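Protein stn1 (Schizosaccharomyces pombe, PDB 3KF6) binds single-stranded telomeric DNA, interacts with Ten1 and is required for telomere maintenance, this chain being its N-terminal OB-fold part. Local coordinates at residues A[24-32]-A[109-117]; A[97-107]-A[118-126]. All blocks are in the same frame, centred on the assembly; numbering follows the deposited sequence.

Interaction 1: residues A[24-32]-A[109-117]; sequences SDVHKISFH and INSFRSEVE
F31 and S111 meet face-on: the serine CB sits over the centre of the phenyl ring, 3.6 Å from its centroid and only 8° off the ring normal, a CH-pi contact. S111 OG lies over the same face, 3.2 Å from F31 CD2. Next to it the far end of the ring is taken by I109, whose CD1 packs 3.3 Å from F31 CZ, with CG1 lying in the ring plane at its edge. The I109 side chain gets there because CG1 stands between the backbone N and the carbonyl carbon (chi1 39°), which sends CD1 toward both F31 and I29; the I29 and I109 CD1 methyls meet tip to tip at 4.1 Å.

Here the short helix 23-26 and the chain leaving it, through a type I turn from V26 to I29, lie against the loop-side end of the hairpin formed by strands 102-110 and 117-120 of the OB-fold. I50 of strand 49-62 also touches both isoleucines, so this apolar patch continues into the sheet.

V26 CG1 rests 4.2 Å from I109 CG2, and V116 packs on the helix end and on H27. V116 CG1 lies 4.3 Å from V26 CG1 and 3.5 Å from H27 ND1, obliquely to the imidazole, while the aliphatic CG of E115 comes up in plane at the ring edge, 4.0 Å from H27 CE1. H27 NE2 is hydrogen-bonded to V77 O, which helps fix how the ring is turned.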
loop_
_atom_site.group_PDB
_atom_site.type_symbol
_atom_site.label_atom_id
_atom_site.label_comp_id
_atom_site.label_asym_id
_atom_site.label_seq_id
_atom_site.Cartn_x
_atom_site.Cartn_y
_atom_site.Cartn_z
ATOM N N SER A 24 -9.467 -0.154 2.149
ATOM C CA SER A 24 -10.648 -1.008 2.103
ATOM C C SER A 24 -11.781 -0.387 2.929
ATOM O O SER A 24 -12.949 -0.509 2.572
ATOM C CB SER A 24 -10.321 -2.405 2.630
ATOM O OG SER A 24 -9.901 -2.352 3.977
ATOM N N ASP A 25 -11.435 0.285 4.025
ATOM C CA ASP A 25 -12.451 0.912 4.869
ATOM C C ASP A 25 -12.971 2.198 4.238
ATOM O O ASP A 25 -14.134 2.573 4.430
ATOM C CB ASP A 25 -11.895 1.189 6.273
ATOM C CG ASP A 25 -11.676 -0.089 7.068
ATOM O OD1 ASP A 25 -12.545 -0.985 6.984
ATOM O OD2 ASP A 25 -10.653 -0.198 7.778
ATOM N N VAL A 26 -12.115 2.879 3.484
ATOM C CA VAL A 26 -12.536 4.103 2.810
ATOM C C VAL A 26 -13.667 3.731 1.846
ATOM O O VAL A 26 -14.673 4.439 1.752
ATOM C CB VAL A 26 -11.354 4.747 2.038
ATOM C CG1 VAL A 26 -11.838 5.937 1.218
ATOM C CG2 VAL A 26 -10.295 5.207 3.022
ATOM N N HIS A 27 -13.511 2.604 1.157
ATOM C CA HIS A 27 -14.525 2.131 0.211
ATOM C C HIS A 27 -15.801 1.655 0.898
ATOM O O HIS A 27 -16.784 1.327 0.230
ATOM C CB HIS A 27 -13.958 0.999 -0.654
ATOM C CG HIS A 27 -13.067 1.471 -1.761
ATOM N ND1 HIS A 27 -13.554 2.052 -2.914
ATOM C CD2 HIS A 27 -11.717 1.464 -1.885
ATOM C CE1 HIS A 27 -12.544 2.383 -3.699
ATOM N NE2 HIS A 27 -11.418 2.038 -3.098
ATOM N N LYS A 28 -15.789 1.622 2.227
ATOM C CA LYS A 28 -16.959 1.181 2.982
ATOM C C LYS A 28 -17.734 2.337 3.603
ATOM O O LYS A 28 -18.778 2.132 4.224
ATOM C CB LYS A 28 -16.542 0.191 4.072
ATOM C CG LYS A 28 -16.106 -1.156 3.527
ATOM C CD LYS A 28 -15.665 -2.090 4.639
ATOM C CE LYS A 28 -15.177 -3.414 4.076
ATOM N NZ LYS A 28 -14.644 -4.316 5.135
ATOM N N ILE A 29 -17.219 3.551 3.444
ATOM C CA ILE A 29 -17.892 4.725 3.985
ATOM C C ILE A 29 -19.217 4.891 3.246
ATOM O O ILE A 29 -19.275 4.761 2.025
ATOM C CB ILE A 29 -17.044 6.002 3.798
ATOM C CG1 ILE A 29 -15.747 5.893 4.607
ATOM C CG2 ILE A 29 -17.837 7.231 4.248
ATOM C CD1 ILE A 29 -14.761 7.016 4.339
ATOM N N SER A 30 -20.278 5.170 3.994
ATOM C CA SER A 30 -21.599 5.344 3.402
ATOM C C SER A 30 -21.914 6.807 3.118
ATOM O O SER A 30 -21.616 7.692 3.925
ATOM C CB SER A 30 -22.671 4.756 4.325
ATOM O OG SER A 30 -22.635 5.362 5.606
ATOM N N PHE A 31 -22.508 7.058 1.959
ATOM C CA PHE A 31 -22.886 8.403 1.580
ATOM C C PHE A 31 -24.365 8.461 1.269
ATOM O O PHE A 31 -25.003 7.464 0.948
ATOM C CB PHE A 31 -22.108 8.881 0.349
ATOM C CG PHE A 31 -20.650 9.094 0.599
ATOM C CD1 PHE A 31 -19.750 8.036 0.529
ATOM C CD2 PHE A 31 -20.174 10.362 0.909
ATOM C CE1 PHE A 31 -18.391 8.243 0.767
ATOM C CE2 PHE A 31 -18.822 10.576 1.148
ATOM C CZ PHE A 31 -17.931 9.516 1.076
ATOM N N HIS A 32 -24.897 9.662 1.377
ATOM C CA HIS A 32 -26.286 9.930 1.086
ATOM C C HIS A 32 -26.208 11.233 0.324
ATOM O O HIS A 32 -26.569 12.286 0.832
ATOM C CB HIS A 32 -27.071 10.048 2.393
ATOM C CG HIS A 32 -27.100 8.768 3.183
ATOM N ND1 HIS A 32 -27.685 7.615 2.706
ATOM C CD2 HIS A 32 -26.540 8.435 4.373
ATOM C CE1 HIS A 32 -27.480 6.627 3.559
ATOM N NE2 HIS A 32 -26.787 7.097 4.580
ATOM N N ILE A 109 -12.775 12.940 0.954
ATOM C CA ILE A 109 -13.432 11.926 0.154
ATOM C C ILE A 109 -14.378 12.578 -0.838
ATOM O O ILE A 109 -15.004 13.594 -0.539
ATOM C CB ILE A 109 -14.228 10.951 1.039
ATOM C CG1 ILE A 109 -14.908 11.724 2.174
ATOM C CG2 ILE A 109 -13.303 9.873 1.572
ATOM C CD1 ILE A 109 -15.705 10.856 3.131
ATOM N N ASN A 110 -14.462 11.988 -2.026
ATOM C CA ASN A 110 -15.329 12.480 -3.087
ATOM C C ASN A 110 -16.183 11.309 -3.553
ATOM O O ASN A 110 -15.652 10.286 -3.982
ATOM C CB ASN A 110 -14.490 13.010 -4.248
ATOM C CG ASN A 110 -15.340 13.550 -5.380
ATOM O OD1 ASN A 110 -16.140 14.467 -5.189
ATOM N ND2 ASN A 110 -15.169 12.985 -6.569
ATOM N N SER A 111 -17.501 11.461 -3.478
ATOM C CA SER A 111 -18.412 10.389 -3.869
ATOM C C SER A 111 -19.300 10.706 -5.069
ATOM O O SER A 111 -20.434 10.231 -5.147
ATOM C CB SER A 111 -19.300 10.007 -2.681
ATOM O OG SER A 111 -20.061 11.120 -2.241
ATOM N N PHE A 112 -18.787 11.497 -6.005
ATOM C CA PHE A 112 -19.551 11.858 -7.195
ATOM C C PHE A 112 -19.899 10.609 -8.011
ATOM O O PHE A 112 -21.033 10.450 -8.470
ATOM C CB PHE A 112 -18.751 12.851 -8.044
ATOM C CG PHE A 112 -19.475 13.330 -9.272
ATOM C CD1 PHE A 112 -19.171 12.806 -10.526
ATOM C CD2 PHE A 112 -20.462 14.306 -9.178
ATOM C CE1 PHE A 112 -19.837 13.252 -11.667
ATOM C CE2 PHE A 112 -21.135 14.757 -10.313
ATOM C CZ PHE A 112 -20.821 14.228 -11.560
ATOM N N ARG A 113 -18.922 9.724 -8.185
ATOM C CA ARG A 113 -19.127 8.485 -8.935
ATOM C C ARG A 113 -19.370 7.317 -7.980
ATOM O O ARG A 113 -19.181 7.446 -6.770
ATOM C CB ARG A 113 -17.907 8.182 -9.812
ATOM C CG ARG A 113 -17.647 9.209 -10.905
ATOM C CD ARG A 113 -18.849 9.351 -11.818
ATOM N NE ARG A 113 -18.623 10.326 -12.882
ATOM C CZ ARG A 113 -19.551 10.703 -13.756
ATOM N NH1 ARG A 113 -20.772 10.187 -13.693
ATOM N NH2 ARG A 113 -19.260 11.594 -14.693
ATOM N N SER A 114 -19.784 6.178 -8.526
ATOM C CA SER A 114 -20.048 5.003 -7.702
ATOM C C SER A 114 -18.798 4.577 -6.935
ATOM O O SER A 114 -18.895 3.961 -5.876
ATOM C CB SER A 114 -20.548 3.843 -8.567
ATOM O OG SER A 114 -19.557 3.421 -9.485
ATOM N N GLU A 115 -17.627 4.900 -7.475
ATOM C CA GLU A 115 -16.370 4.568 -6.815
ATOM C C GLU A 115 -15.840 5.824 -6.141
ATOM O O GLU A 115 -15.615 6.839 -6.799
ATOM C CB GLU A 115 -15.330 4.065 -7.825
ATOM C CG GLU A 115 -14.036 3.581 -7.175
ATOM C CD GLU A 115 -12.966 3.221 -8.186
ATOM O OE1 GLU A 115 -13.315 2.688 -9.260
ATOM O OE2 GLU A 115 -11.772 3.466 -7.906
ATOM N N VAL A 116 -15.660 5.754 -4.826
ATOM C CA VAL A 116 -15.146 6.883 -4.066
ATOM C C VAL A 116 -13.696 7.131 -4.463
ATOM O O VAL A 116 -12.993 6.214 -4.878
ATOM C CB VAL A 116 -15.208 6.603 -2.544
ATOM C CG1 VAL A 116 -14.331 5.415 -2.202
ATOM C CG2 VAL A 116 -14.767 7.834 -1.762
ATOM N N GLU A 117 -13.267 8.381 -4.350
ATOM C CA GLU A 117 -11.898 8.763 -4.670
ATOM C C GLU A 117 -11.451 9.767 -3.625
ATOM O O GLU A 117 -12.264 10.278 -2.860
ATOM C CB GLU A 117 -11.813 9.377 -6.071
ATOM C CG GLU A 117 -12.874 10.424 -6.363
ATOM C CD GLU A 117 -12.678 11.097 -7.709
ATOM O OE1 GLU A 117 -12.396 10.389 -8.700
ATOM O OE2 GLU A 117 -12.812 12.339 -7.776
#

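Interaction 2: residues A[97-107]-A[118-126]; sequences MSPGNVVCVFG and LIAQSFEEL
V105 and F123 form a non-hydrogen-bonded pair where strands 102-107 and 122-126 run antiparallel in the curled OB-fold sheet, flanked by the hydrogen-bonded pairs C104-E124 and F106-S122. At F106 the pairing slips by one residue in a classic beta bulge: F106 O accepts from both Q121 N (2.8 Å) and S122 N (3.2 Å). The chain turns a corner at Q121, between strands 118-120 and 122-126.

The tight side holds V103, V105, F123 and L118. V105 splits its branches, CG1 going to L118 CD2 (3.8 Å) and A120 CB, and CG2 to F123 CB. The F123 ring lies obliquely beside V103 CG1, with F82 edge-to-face and R93 in cation-pi contact. G107 passes so close to 118-120 that a CB would clash with I119 O.

V102, C104, F106, S122, E124 and L126 line the other face; L126 packs over C104 CB, while E124 and nearby Q121 are more exposed.

At the far end E125, extended from a CG anti to the backbone N (chi1 169°), reaches M97 and N101, whose OD1 is held by R84 of the Ten1 chain. OE1 pairs with R127; OE2 accepts from a water that also links V102 N and L126 O. With an alanine here, R127 and the water would probably each lose a partner, and M97 CE the carboxylate it packs against.

Back at the bulge, Q121 NE2 lies in the F106 ring plane, 3.4 Å from F106 CE2.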
loop_
_atom_site.group_PDB
_atom_site.type_symbol
_atom_site.label_atom_id
_atom_site.label_comp_id
_atom_site.label_asym_id
_atom_site.label_seq_id
_atom_site.Cartn_x
_atom_site.Cartn_y
_atom_site.Cartn_z
ATOM N N MET A 97 6.584 11.349 -9.128
ATOM C CA MET A 97 6.658 10.065 -8.437
ATOM C C MET A 97 6.743 8.913 -9.438
ATOM O O MET A 97 6.425 9.072 -10.616
ATOM C CB MET A 97 5.419 9.870 -7.553
ATOM C CG MET A 97 5.298 10.844 -6.384
ATOM S SD MET A 97 6.500 10.560 -5.065
ATOM C CE MET A 97 7.748 11.784 -5.465
ATOM N N SER A 98 7.167 7.749 -8.960
ATOM C CA SER A 98 7.279 6.569 -9.810
ATOM C C SER A 98 6.526 5.430 -9.143
ATOM O O SER A 98 6.394 5.403 -7.919
ATOM C CB SER A 98 8.744 6.150 -9.966
ATOM O OG SER A 98 9.530 7.193 -10.513
ATOM N N PRO A 99 6.013 4.480 -9.938
ATOM C CA PRO A 99 5.289 3.350 -9.348
ATOM C C PRO A 99 6.224 2.665 -8.356
ATOM O O PRO A 99 7.410 2.462 -8.644
ATOM C CB PRO A 99 4.987 2.469 -10.555
ATOM C CG PRO A 99 4.811 3.476 -11.658
ATOM C CD PRO A 99 5.973 4.421 -11.408
ATOM N N GLY A 100 5.697 2.320 -7.187
ATOM C CA GLY A 100 6.522 1.685 -6.176
ATOM C C GLY A 100 6.848 2.652 -5.051
ATOM O O GLY A 100 7.148 2.236 -3.934
ATOM N N ASN A 101 6.807 3.952 -5.334
ATOM C CA ASN A 101 7.082 4.934 -4.291
ATOM C C ASN A 101 5.950 4.874 -3.273
ATOM O O ASN A 101 4.797 4.620 -3.635
ATOM C CB ASN A 101 7.142 6.353 -4.863
ATOM C CG ASN A 101 8.357 6.587 -5.728
ATOM O OD1 ASN A 101 9.233 5.734 -5.839
ATOM N ND2 ASN A 101 8.418 7.766 -6.347
ATOM N N VAL A 102 6.278 5.101 -2.007
ATOM C CA VAL A 102 5.277 5.089 -0.947
ATOM C C VAL A 102 4.912 6.527 -0.618
ATOM O O VAL A 102 5.792 7.375 -0.474
ATOM C CB VAL A 102 5.812 4.382 0.323
ATOM C CG1 VAL A 102 4.770 4.430 1.451
ATOM C CG2 VAL A 102 6.150 2.942 -0.008
ATOM N N VAL A 103 3.616 6.804 -0.525
ATOM C CA VAL A 103 3.152 8.147 -0.209
ATOM C C VAL A 103 2.150 8.161 0.932
ATOM O O VAL A 103 1.433 7.177 1.164
ATOM C CB VAL A 103 2.464 8.838 -1.427
ATOM C CG1 VAL A 103 3.469 9.051 -2.557
ATOM C CG2 VAL A 103 1.270 8.006 -1.904
ATOM N N CYS A 104 2.133 9.281 1.648
ATOM C CA CYS A 104 1.193 9.530 2.734
ATOM C C CYS A 104 0.364 10.688 2.176
ATOM O O CYS A 104 0.894 11.772 1.920
ATOM C CB CYS A 104 1.919 9.979 4.004
ATOM S SG CYS A 104 0.781 10.489 5.303
ATOM N N VAL A 105 -0.924 10.449 1.968
ATOM C CA VAL A 105 -1.804 11.463 1.395
ATOM C C VAL A 105 -2.920 11.898 2.329
ATOM O O VAL A 105 -3.588 11.066 2.942
ATOM C CB VAL A 105 -2.469 10.937 0.105
ATOM C CG1 VAL A 105 -3.371 12.014 -0.494
ATOM C CG2 VAL A 105 -1.405 10.494 -0.892
ATOM N N PHE A 106 -3.121 13.210 2.424
ATOM C CA PHE A 106 -4.191 13.758 3.247
ATOM C C PHE A 106 -5.173 14.411 2.285
ATOM O O PHE A 106 -4.765 15.179 1.413
ATOM C CB PHE A 106 -3.649 14.810 4.214
ATOM C CG PHE A 106 -4.710 15.445 5.073
ATOM C CD1 PHE A 106 -5.439 14.682 5.984
ATOM C CD2 PHE A 106 -4.991 16.805 4.962
ATOM C CE1 PHE A 106 -6.432 15.266 6.774
ATOM C CE2 PHE A 106 -5.983 17.397 5.749
ATOM C CZ PHE A 106 -6.702 16.625 6.655
ATOM N N GLY A 107 -6.458 14.108 2.427
ATOM C CA GLY A 107 -7.431 14.703 1.529
ATOM C C GLY A 107 -8.864 14.481 1.953
ATOM O O GLY A 107 -9.131 13.964 3.039
ATOM N N LEU A 118 -10.155 10.037 -3.575
ATOM C CA LEU A 118 -9.634 10.974 -2.597
ATOM C C LEU A 118 -9.053 12.192 -3.298
ATOM O O LEU A 118 -8.177 12.057 -4.151
ATOM C CB LEU A 118 -8.549 10.284 -1.757
ATOM C CG LEU A 118 -7.878 11.091 -0.645
ATOM C CD1 LEU A 118 -8.877 11.381 0.457
ATOM C CD2 LEU A 118 -6.696 10.289 -0.092
ATOM N N ILE A 119 -9.553 13.377 -2.956
ATOM C CA ILE A 119 -9.031 14.600 -3.548
ATOM C C ILE A 119 -7.926 15.047 -2.606
ATOM O O ILE A 119 -8.185 15.438 -1.468
ATOM C CB ILE A 119 -10.105 15.706 -3.636
ATOM C CG1 ILE A 119 -11.351 15.185 -4.363
ATOM C CG2 ILE A 119 -9.517 16.936 -4.332
ATOM C CD1 ILE A 119 -11.107 14.692 -5.776
ATOM N N ALA A 120 -6.689 14.977 -3.082
ATOM C CA ALA A 120 -5.534 15.326 -2.266
ATOM C C ALA A 120 -5.413 16.799 -1.902
ATOM O O ALA A 120 -5.616 17.674 -2.744
ATOM C CB ALA A 120 -4.255 14.872 -2.965
ATOM N N GLN A 121 -5.080 17.055 -0.641
ATOM C CA GLN A 121 -4.872 18.415 -0.159
ATOM C C GLN A 121 -3.373 18.576 0.053
ATOM O O GLN A 121 -2.815 19.661 -0.115
ATOM C CB GLN A 121 -5.618 18.663 1.151
ATOM C CG GLN A 121 -5.314 20.035 1.740
ATOM C CD GLN A 121 -6.208 20.394 2.906
ATOM O OE1 GLN A 121 -7.385 20.706 2.728
ATOM N NE2 GLN A 121 -5.654 20.345 4.113
ATOM N N SER A 122 -2.720 17.477 0.421
ATOM C CA SER A 122 -1.279 17.474 0.625
ATOM C C SER A 122 -0.783 16.042 0.688
ATOM O O SER A 122 -1.551 15.122 0.978
ATOM C CB SER A 122 -0.906 18.198 1.926
ATOM O OG SER A 122 -1.310 17.467 3.068
ATOM N N PHE A 123 0.494 15.851 0.381
ATOM C CA PHE A 123 1.081 14.523 0.450
ATOM C C PHE A 123 2.583 14.626 0.615
ATOM O O PHE A 123 3.189 15.672 0.364
ATOM C CB PHE A 123 0.761 13.694 -0.805
ATOM C CG PHE A 123 1.760 13.854 -1.927
ATOM C CD1 PHE A 123 1.729 14.971 -2.758
ATOM C CD2 PHE A 123 2.727 12.878 -2.155
ATOM C CE1 PHE A 123 2.645 15.111 -3.805
ATOM C CE2 PHE A 123 3.651 13.007 -3.198
ATOM C CZ PHE A 123 3.607 14.128 -4.026
ATOM N N GLU A 124 3.183 13.532 1.051
ATOM C CA GLU A 124 4.617 13.496 1.224
ATOM C C GLU A 124 5.060 12.102 0.852
ATOM O O GLU A 124 4.348 11.131 1.111
ATOM C CB GLU A 124 4.992 13.787 2.678
ATOM C CG GLU A 124 4.512 12.740 3.665
ATOM C CD GLU A 124 4.963 13.024 5.088
ATOM O OE1 GLU A 124 6.181 13.207 5.300
ATOM O OE2 GLU A 124 4.100 13.055 5.992
ATOM N N GLU A 125 6.216 12.000 0.216
ATOM C CA GLU A 125 6.736 10.692 -0.131
ATOM C C GLU A 125 7.399 10.152 1.128
ATOM O O GLU A 125 8.083 10.891 1.842
ATOM C CB GLU A 125 7.760 10.790 -1.263
ATOM C CG GLU A 125 8.518 9.492 -1.481
ATOM C CD GLU A 125 9.523 9.564 -2.603
ATOM O OE1 GLU A 125 10.102 10.651 -2.821
ATOM O OE2 GLU A 125 9.750 8.523 -3.253
ATOM N N LEU A 126 7.175 8.876 1.420
ATOM C CA LEU A 126 7.777 8.250 2.595
ATOM C C LEU A 126 8.919 7.383 2.097
ATOM O O LEU A 126 8.694 6.375 1.427
ATOM C CB LEU A 126 6.749 7.395 3.343
ATOM C CG LEU A 126 5.501 8.136 3.840
ATOM C CD1 LEU A 126 4.571 7.154 4.556
ATOM C CD2 LEU A 126 5.897 9.272 4.768
HETATM O O HOH W 1 9.032 5.962 -1.618
#

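How the interactions relate
Both interactions draw on strand 102-110 and the hairpin it forms with 117-120, but at different stretches and on opposite sides of the chain's centre, with centres 18 Å apart. Interaction 2 is strand pairing inside the sheet, held by main-chain hydrogen bonds, with buried V103, V105 and F123 on one face and a mixed, more exposed row on the other; its 97-101 end reaches the Ten1 chain. Interaction 1 instead lays the N-terminal helix and loop against the hairpin mainly through side chains, without a hydrogen bond between the two segments, apolar inside and more polar toward the surface, and no Ten1 residue touches it. They meet where N110 CB packs against I119 CG1, at 3.8 Å.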